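Long-range contacts in F420-dependent methylenetetrahydromethanopterin dehydrogenase (Methanopyrus kandleri, PDB 1QV9), which catalyses the reversible, coenzyme F420-dependent reduction of methenyl-tetrahydromethanopterin to methylene-tetrahydromethanopterin on the carbon dioxide route to methane: residues K5-K10 against R36-S41; L118-A123 against V182-T187. One frame throughout, in Å; residues are numbered along the deposited sequence.

Contact 1 of 2, residues K5-K10 against R36-S41; sequences KAIFIK and RVVGTS
Lys10 O is gripped in three ways. A water donates to Lys10 O at 2.9 Å and takes a hydrogen bond from Ser41 N. Thr40 N adds a weak bond to Lys10 O at 3.4 Å. Gly39 CA makes a C-H...O contact with Lys10 O, and a CB on this residue would clash with that oxygen. Before this point the strands form a regular parallel ladder. Its straightest carbonyl approach is Val38 N to Phe8 O, 2.9 Å, nearly along the C=O axis. On the face of Phe8, the extended Lys10 chain crosses Val37 obliquely, with Lys10 CE 3.7 Å from Val37 CG1. The ammonium group beyond forms a salt bridge with Asp21. Arg36 O sits at the edge of the Phe8 ring. On the other face Ile9 and Val38 lie side by side, pointing the same way, with Ile9 CG1 4.2 Å from Val38 CG2. Helix 46-63 covers this face, on which Arg36 also lies and reaches Glu34. Val37 to Gly39 also pair antiparallel with a strand of the second subunit, so the sheet continues across the interface. Strand 4-10, helix 15-19 and strand 33-39 form a beta-alpha-beta unit of the alpha/beta domain.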
ATOM      1  N   LYS A   5      43.245  10.475   8.657  1.00 21.31           N
ATOM      2  CA  LYS A   5      42.547  11.557   9.357  1.00 19.25           C
ATOM      3  C   LYS A   5      41.909  12.498   8.354  1.00 19.07           C
ATOM      4  O   LYS A   5      42.479  12.765   7.303  1.00 19.66           O
ATOM      5  CB  LYS A   5      43.527  12.334  10.232  1.00 20.46           C
ATOM      6  CG  LYS A   5      43.966  11.529  11.456  1.00 24.73           C
ATOM      7  CD  LYS A   5      44.964  12.278  12.327  1.00 29.45           C
ATOM      8  CE  LYS A   5      46.325  12.375  11.661  1.00 35.46           C
ATOM      9  NZ  LYS A   5      47.316  13.028  12.573  1.00 41.56           N
ATOM     10  N   ALA A   6      40.709  12.981   8.668  1.00 16.51           N
ATOM     11  CA  ALA A   6      40.047  13.922   7.773  1.00 15.99           C
ATOM     12  C   ALA A   6      39.140  14.859   8.572  1.00 16.86           C
ATOM     13  O   ALA A   6      38.673  14.503   9.652  1.00 18.81           O
ATOM     14  CB  ALA A   6      39.203  13.179   6.731  1.00 17.82           C
ATOM     15  N   ILE A   7      38.913  16.044   8.033  1.00 15.70           N
ATOM     16  CA  ILE A   7      37.996  16.994   8.670  1.00 16.05           C
ATOM     17  C   ILE A   7      36.874  17.181   7.666  1.00 18.35           C
ATOM     18  O   ILE A   7      37.126  17.291   6.469  1.00 16.72           O
ATOM     19  CB  ILE A   7      38.651  18.369   8.924  1.00 15.89           C
ATOM     20  CG1 ILE A   7      39.817  18.234   9.914  1.00 17.35           C
ATOM     21  CG2 ILE A   7      37.593  19.379   9.493  1.00 17.24           C
ATOM     22  CD1 ILE A   7      40.601  19.527  10.119  1.00 20.51           C
ATOM     23  N   PHE A   8      35.638  17.192   8.150  1.00 15.76           N
ATOM     24  CA  PHE A   8      34.464  17.411   7.303  1.00 15.66           C
ATOM     25  C   PHE A   8      33.874  18.751   7.700  1.00 15.30           C
ATOM     26  O   PHE A   8      33.721  19.018   8.887  1.00 18.31           O
ATOM     27  CB  PHE A   8      33.412  16.317   7.523  1.00 17.16           C
ATOM     28  CG  PHE A   8      33.826  14.980   6.971  1.00 17.22           C
ATOM     29  CD1 PHE A   8      34.642  14.121   7.710  1.00 18.90           C
ATOM     30  CD2 PHE A   8      33.391  14.582   5.700  1.00 17.01           C
ATOM     31  CE1 PHE A   8      35.022  12.864   7.196  1.00 19.37           C
ATOM     32  CE2 PHE A   8      33.767  13.307   5.173  1.00 18.27           C
ATOM     33  CZ  PHE A   8      34.583  12.456   5.936  1.00 18.62           C
ATOM     34  N   ILE A   9      33.540  19.596   6.725  1.00 14.83           N
ATOM     35  CA  ILE A   9      32.947  20.909   7.027  1.00 16.61           C
ATOM     36  C   ILE A   9      31.539  20.889   6.460  1.00 16.48           C
ATOM     37  O   ILE A   9      31.353  20.567   5.282  1.00 17.32           O
ATOM     38  CB  ILE A   9      33.751  22.044   6.366  1.00 16.95           C
ATOM     39  CG1 ILE A   9      35.225  21.935   6.737  1.00 17.79           C
ATOM     40  CG2 ILE A   9      33.175  23.402   6.760  1.00 17.30           C
ATOM     41  CD1 ILE A   9      36.130  22.878   5.883  1.00 18.84           C
ATOM     42  N   LYS A  10      30.541  21.254   7.279  1.00 16.78           N
ATOM     43  CA  LYS A  10      29.146  21.203   6.849  1.00 17.06           C
ATOM     44  C   LYS A  10      28.484  22.563   7.015  1.00 17.22           C
ATOM     45  O   LYS A  10      28.330  23.055   8.146  1.00 18.43           O
ATOM     46  CB  LYS A  10      28.346  20.155   7.677  1.00 15.27           C
ATOM     47  CG  LYS A  10      28.909  18.740   7.599  1.00 18.19           C
ATOM     48  CD  LYS A  10      28.031  17.705   8.302  1.00 18.47           C
ATOM     49  CE  LYS A  10      28.707  16.323   8.232  1.00 18.54           C
ATOM     50  NZ  LYS A  10      27.779  15.221   8.600  1.00 20.41           N
ATOM     51  N   ARG A  36      37.113  14.720  12.346  1.00 16.43           N
ATOM     52  CA  ARG A  36      36.621  15.879  13.071  1.00 16.93           C
ATOM     53  C   ARG A  36      35.568  16.466  12.131  1.00 20.30           C
ATOM     54  O   ARG A  36      35.749  16.458  10.916  1.00 17.43           O
ATOM     55  CB  ARG A  36      37.708  16.918  13.325  1.00 19.11           C
ATOM     56  CG  ARG A  36      38.818  16.456  14.290  1.00 16.21           C
ATOM     57  CD  ARG A  36      38.242  16.167  15.698  1.00 23.93           C
ATOM     58  NE  ARG A  36      39.331  15.734  16.575  1.00 24.39           N
ATOM     59  CZ  ARG A  36      39.708  14.478  16.740  1.00 26.82           C
ATOM     60  NH1 ARG A  36      40.727  14.227  17.551  1.00 29.21           N
ATOM     61  NH2 ARG A  36      39.060  13.485  16.131  1.00 25.92           N
ATOM     62  N   VAL A  37      34.451  16.925  12.679  1.00 15.47           N
ATOM     63  CA  VAL A  37      33.375  17.518  11.879  1.00 16.22           C
ATOM     64  C   VAL A  37      33.084  18.902  12.438  1.00 18.84           C
ATOM     65  O   VAL A  37      32.950  19.059  13.653  1.00 21.31           O
ATOM     66  CB  VAL A  37      32.102  16.634  11.925  1.00 18.92           C
ATOM     67  CG1 VAL A  37      30.992  17.247  11.040  1.00 20.29           C
ATOM     68  CG2 VAL A  37      32.436  15.248  11.461  1.00 19.60           C
ATOM     69  N   VAL A  38      32.981  19.921  11.579  1.00 15.87           N
ATOM     70  CA  VAL A  38      32.725  21.275  12.075  1.00 16.75           C
ATOM     71  C   VAL A  38      31.820  21.996  11.092  1.00 18.46           C
ATOM     72  O   VAL A  38      31.771  21.633   9.923  1.00 18.66           O
ATOM     73  CB  VAL A  38      34.022  22.093  12.237  1.00 17.93           C
ATOM     74  CG1 VAL A  38      34.934  21.402  13.232  1.00 18.98           C
ATOM     75  CG2 VAL A  38      34.728  22.280  10.867  1.00 17.85           C
ATOM     76  N   GLY A  39      31.081  23.011  11.548  1.00 17.04           N
ATOM     77  CA  GLY A  39      30.219  23.693  10.614  1.00 16.46           C
ATOM     78  C   GLY A  39      29.426  24.770  11.307  1.00 18.37           C
ATOM     79  O   GLY A  39      29.590  24.995  12.513  1.00 18.00           O
ATOM     80  N   THR A  40      28.591  25.431  10.523  1.00 18.65           N
ATOM     81  CA  THR A  40      27.745  26.522  11.009  1.00 20.55           C
ATOM     82  C   THR A  40      26.265  26.181  10.828  1.00 21.57           C
ATOM     83  O   THR A  40      25.434  27.060  10.580  1.00 21.82           O
ATOM     84  CB  THR A  40      28.037  27.831  10.235  1.00 21.38           C
ATOM     85  OG1 THR A  40      27.956  27.573   8.834  1.00 25.72           O
ATOM     86  CG2 THR A  40      29.422  28.362  10.574  1.00 21.60           C
ATOM     87  N   SER A  41      25.940  24.899  10.926  1.00 17.59           N
ATOM     88  CA  SER A  41      24.583  24.429  10.774  1.00 17.36           C
ATOM     89  C   SER A  41      24.039  24.801   9.386  1.00 20.42           C
ATOM     90  O   SER A  41      24.789  24.716   8.391  1.00 21.55           O
ATOM     91  CB  SER A  41      23.709  24.989  11.935  1.00 19.63           C
ATOM     92  OG  SER A  41      22.441  24.353  11.932  1.00 21.42           O
TER
HETATM   93  O   HOH W   1      27.086  22.305  10.659  1.00 20.20           O

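Contact 2 of 2, residues L118-A123 against V182-T187; sequences LVKPDA and VIDRNT
Lys120 and Asp184 run side by side and point the same way, yet their charged ends do not touch. Lys120 NZ stays 4.8 Å from Asp184 OD2. A water joins them, accepting from Lys120 NZ at 3.0 Å and probably donating to Asp184 OD2. The lysine chain bends at its third torsion (chi3 79°). Its methylenes lie against two neighbours: Lys120 CD is 3.9 Å from Val182 CG1 and 4.0 Å from Asp184 CB. An alanine at Lys120 would remove this chain and its ammonium, and would probably leave Val182 and Asp184 less covered and the water bridge broken.

The backbones form a short parallel ladder. Ile183 N reaches Leu118 O at 2.8 Å, almost straight (172°). One step on, Lys120 N binds Ile183 O at 2.9 Å. Pro121 CD also presses on Ile183 O, at 3.3 Å. The first strand then leaves the sheet through a type I turn from Val119 to Asp122. The second leaves at Asp184, whose N gives a hydrogen bond to Thr187 OG1 at 2.9 Å, again nearly linear (174°). Thr187 N returns a bond to Asp184 O.

On the face that carries Val119 and Ile183, Val119 CG2 meets Ile183 CD1, and helix 153-169 covers them. Pro121 packs on helix 197-223. Arg185 forms salt bridges with Glu208 and with Glu219 of the third subunit. The C-terminal ends of two neighbouring strands of the parallel sheet are thus joined to the helices and to another chain. Glu211 makes a long, weak ion pair with Lys120 as well. The ammonium therefore probably feels two carboxylates, which would favour its charged form.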
ATOM      1  N   LEU A 118      29.340  15.563  -7.142  1.00 16.31           N
ATOM      2  CA  LEU A 118      28.111  16.330  -7.310  1.00 14.30           C
ATOM      3  C   LEU A 118      26.955  15.344  -7.442  1.00 18.11           C
ATOM      4  O   LEU A 118      26.939  14.527  -8.344  1.00 17.63           O
ATOM      5  CB  LEU A 118      28.209  17.218  -8.549  1.00 16.97           C
ATOM      6  CG  LEU A 118      29.362  18.230  -8.440  1.00 17.52           C
ATOM      7  CD1 LEU A 118      29.380  19.092  -9.692  1.00 19.28           C
ATOM      8  CD2 LEU A 118      29.153  19.137  -7.198  1.00 19.05           C
ATOM      9  N   VAL A 119      25.991  15.407  -6.525  1.00 15.64           N
ATOM     10  CA  VAL A 119      24.886  14.476  -6.517  1.00 15.47           C
ATOM     11  C   VAL A 119      23.640  15.165  -7.060  1.00 15.01           C
ATOM     12  O   VAL A 119      22.969  15.939  -6.346  1.00 15.97           O
ATOM     13  CB  VAL A 119      24.672  13.970  -5.058  1.00 15.89           C
ATOM     14  CG1 VAL A 119      23.586  12.902  -5.008  1.00 15.82           C
ATOM     15  CG2 VAL A 119      25.992  13.381  -4.558  1.00 16.64           C
ATOM     16  N   LYS A 120      23.316  14.887  -8.324  1.00 15.42           N
ATOM     17  CA  LYS A 120      22.166  15.567  -8.930  1.00 18.12           C
ATOM     18  C   LYS A 120      20.826  15.266  -8.255  1.00 15.34           C
ATOM     19  O   LYS A 120      19.971  16.123  -8.135  1.00 18.24           O
ATOM     20  CB  LYS A 120      22.118  15.310 -10.456  1.00 19.00           C
ATOM     21  CG  LYS A 120      23.415  15.731 -11.120  1.00 24.07           C
ATOM     22  CD  LYS A 120      23.390  15.641 -12.659  1.00 24.37           C
ATOM     23  CE  LYS A 120      22.666  16.841 -13.235  1.00 28.08           C
ATOM     24  NZ  LYS A 120      22.663  16.818 -14.731  1.00 29.44           N
ATOM     25  N   PRO A 121      20.632  14.027  -7.777  1.00 15.59           N
ATOM     26  CA  PRO A 121      19.332  13.801  -7.126  1.00 16.52           C
ATOM     27  C   PRO A 121      19.186  14.406  -5.706  1.00 14.96           C
ATOM     28  O   PRO A 121      18.097  14.303  -5.108  1.00 17.27           O
ATOM     29  CB  PRO A 121      19.179  12.281  -7.081  1.00 17.75           C
ATOM     30  CG  PRO A 121      20.495  11.706  -7.548  1.00 23.23           C
ATOM     31  CD  PRO A 121      21.265  12.782  -8.243  1.00 15.97           C
ATOM     32  N   ASP A 122      20.246  15.028  -5.183  1.00 15.67           N
ATOM     33  CA  ASP A 122      20.206  15.635  -3.833  1.00 16.15           C
ATOM     34  C   ASP A 122      19.580  16.997  -4.030  1.00 16.10           C
ATOM     35  O   ASP A 122      20.253  18.036  -3.990  1.00 20.40           O
ATOM     36  CB  ASP A 122      21.638  15.768  -3.305  1.00 18.39           C
ATOM     37  CG  ASP A 122      21.715  15.756  -1.803  1.00 19.56           C
ATOM     38  OD1 ASP A 122      20.788  16.312  -1.169  1.00 20.03           O
ATOM     39  OD2 ASP A 122      22.717  15.221  -1.251  1.00 17.61           O
ATOM     40  N   ALA A 123      18.270  16.970  -4.193  1.00 17.33           N
ATOM     41  CA  ALA A 123      17.496  18.156  -4.556  1.00 15.16           C
ATOM     42  C   ALA A 123      17.139  19.170  -3.489  1.00 17.35           C
ATOM     43  O   ALA A 123      16.816  18.826  -2.367  1.00 17.25           O
ATOM     44  CB  ALA A 123      16.204  17.673  -5.223  1.00 17.74           C
ATOM     45  N   VAL A 182      30.056  12.890 -10.942  1.00 18.03           N
ATOM     46  CA  VAL A 182      28.747  13.514 -11.080  1.00 16.99           C
ATOM     47  C   VAL A 182      27.791  12.332 -11.093  1.00 18.59           C
ATOM     48  O   VAL A 182      27.804  11.484 -12.006  1.00 19.28           O
ATOM     49  CB  VAL A 182      28.629  14.331 -12.383  1.00 20.87           C
ATOM     50  CG1 VAL A 182      27.260  14.902 -12.500  1.00 21.07           C
ATOM     51  CG2 VAL A 182      29.651  15.447 -12.393  1.00 24.88           C
ATOM     52  N   ILE A 183      26.961  12.276 -10.061  1.00 14.51           N
ATOM     53  CA  ILE A 183      26.040  11.170  -9.883  1.00 16.61           C
ATOM     54  C   ILE A 183      24.613  11.501 -10.253  1.00 17.95           C
ATOM     55  O   ILE A 183      24.073  12.564  -9.894  1.00 16.77           O
ATOM     56  CB  ILE A 183      26.067  10.698  -8.392  1.00 17.86           C
ATOM     57  CG1 ILE A 183      27.496  10.266  -8.023  1.00 14.91           C
ATOM     58  CG2 ILE A 183      25.035   9.564  -8.147  1.00 16.63           C
ATOM     59  CD1 ILE A 183      27.706  10.030  -6.515  1.00 19.49           C
ATOM     60  N   ASP A 184      24.015  10.585 -10.992  1.00 16.26           N
ATOM     61  CA  ASP A 184      22.623  10.700 -11.368  1.00 17.91           C
ATOM     62  C   ASP A 184      22.019   9.356 -11.695  1.00 13.60           C
ATOM     63  O   ASP A 184      22.642   8.305 -11.449  1.00 16.92           O
ATOM     64  CB  ASP A 184      22.427  11.723 -12.490  1.00 18.35           C
ATOM     65  CG  ASP A 184      22.980  11.262 -13.851  1.00 24.35           C
ATOM     66  OD1 ASP A 184      23.469  10.120 -13.974  1.00 23.26           O
ATOM     67  OD2 ASP A 184      22.915  12.068 -14.810  1.00 29.72           O
ATOM     68  N   ARG A 185      20.784   9.377 -12.193  1.00 17.70           N
ATOM     69  CA  ARG A 185      20.070   8.168 -12.548  1.00 16.84           C
ATOM     70  C   ARG A 185      20.911   7.168 -13.348  1.00 14.40           C
ATOM     71  O   ARG A 185      20.954   5.968 -13.025  1.00 15.98           O
ATOM     72  CB  ARG A 185      18.815   8.574 -13.336  1.00 19.50           C
ATOM     73  CG  ARG A 185      17.979   7.422 -13.814  1.00 24.68           C
ATOM     74  CD  ARG A 185      17.791   7.411 -15.303  1.00 25.77           C
ATOM     75  NE  ARG A 185      17.290   8.659 -15.876  1.00 18.67           N
ATOM     76  CZ  ARG A 185      17.475   8.962 -17.160  1.00 20.04           C
ATOM     77  NH1 ARG A 185      17.010  10.093 -17.666  1.00 21.57           N
ATOM     78  NH2 ARG A 185      18.172   8.142 -17.925  1.00 21.88           N
ATOM     79  N   ASN A 186      21.630   7.655 -14.357  1.00 17.61           N
ATOM     80  CA  ASN A 186      22.410   6.738 -15.173  1.00 17.17           C
ATOM     81  C   ASN A 186      23.617   6.116 -14.512  1.00 16.94           C
ATOM     82  O   ASN A 186      24.129   5.106 -14.984  1.00 19.19           O
ATOM     83  CB  ASN A 186      22.797   7.387 -16.503  1.00 19.12           C
ATOM     84  CG  ASN A 186      21.598   7.485 -17.466  1.00 20.18           C
ATOM     85  OD1 ASN A 186      20.596   6.758 -17.311  1.00 21.24           O
ATOM     86  ND2 ASN A 186      21.702   8.374 -18.468  1.00 23.61           N
ATOM     87  N   THR A 187      24.089   6.709 -13.419  1.00 17.19           N
ATOM     88  CA  THR A 187      25.208   6.141 -12.679  1.00 15.83           C
ATOM     89  C   THR A 187      24.870   4.713 -12.302  1.00 15.59           C
ATOM     90  O   THR A 187      25.742   3.827 -12.245  1.00 17.52           O
ATOM     91  CB  THR A 187      25.421   6.972 -11.374  1.00 16.39           C
ATOM     92  OG1 THR A 187      25.658   8.322 -11.732  1.00 19.07           O
ATOM     93  CG2 THR A 187      26.610   6.454 -10.564  1.00 18.89           C
TER
HETATM   94  O   HOH W   2      21.128  14.331 -15.182  1.00 32.56           O

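How the contacts relate
Both contacts belong to one six-stranded parallel sheet, and each holds one of its outermost strands within the chain: 33-39 in contact 1 and 180-183 in contact 2. Their centres lie 23 Å apart and their nearest atoms about 11 Å, so they do not touch. They follow one another in sequence. Helix 15-19 connects them indirectly. Lys10 of contact 1 binds Ser17 O there, and the carboxylate of Asp122 in contact 2 accepts from the backbone N of Gly15 and Thr16. Contact 1 also meets the second subunit, and contact 2 the third. Each reaches the C-terminal ends of its strands, where parallel alpha/beta sheets commonly place their binding sites.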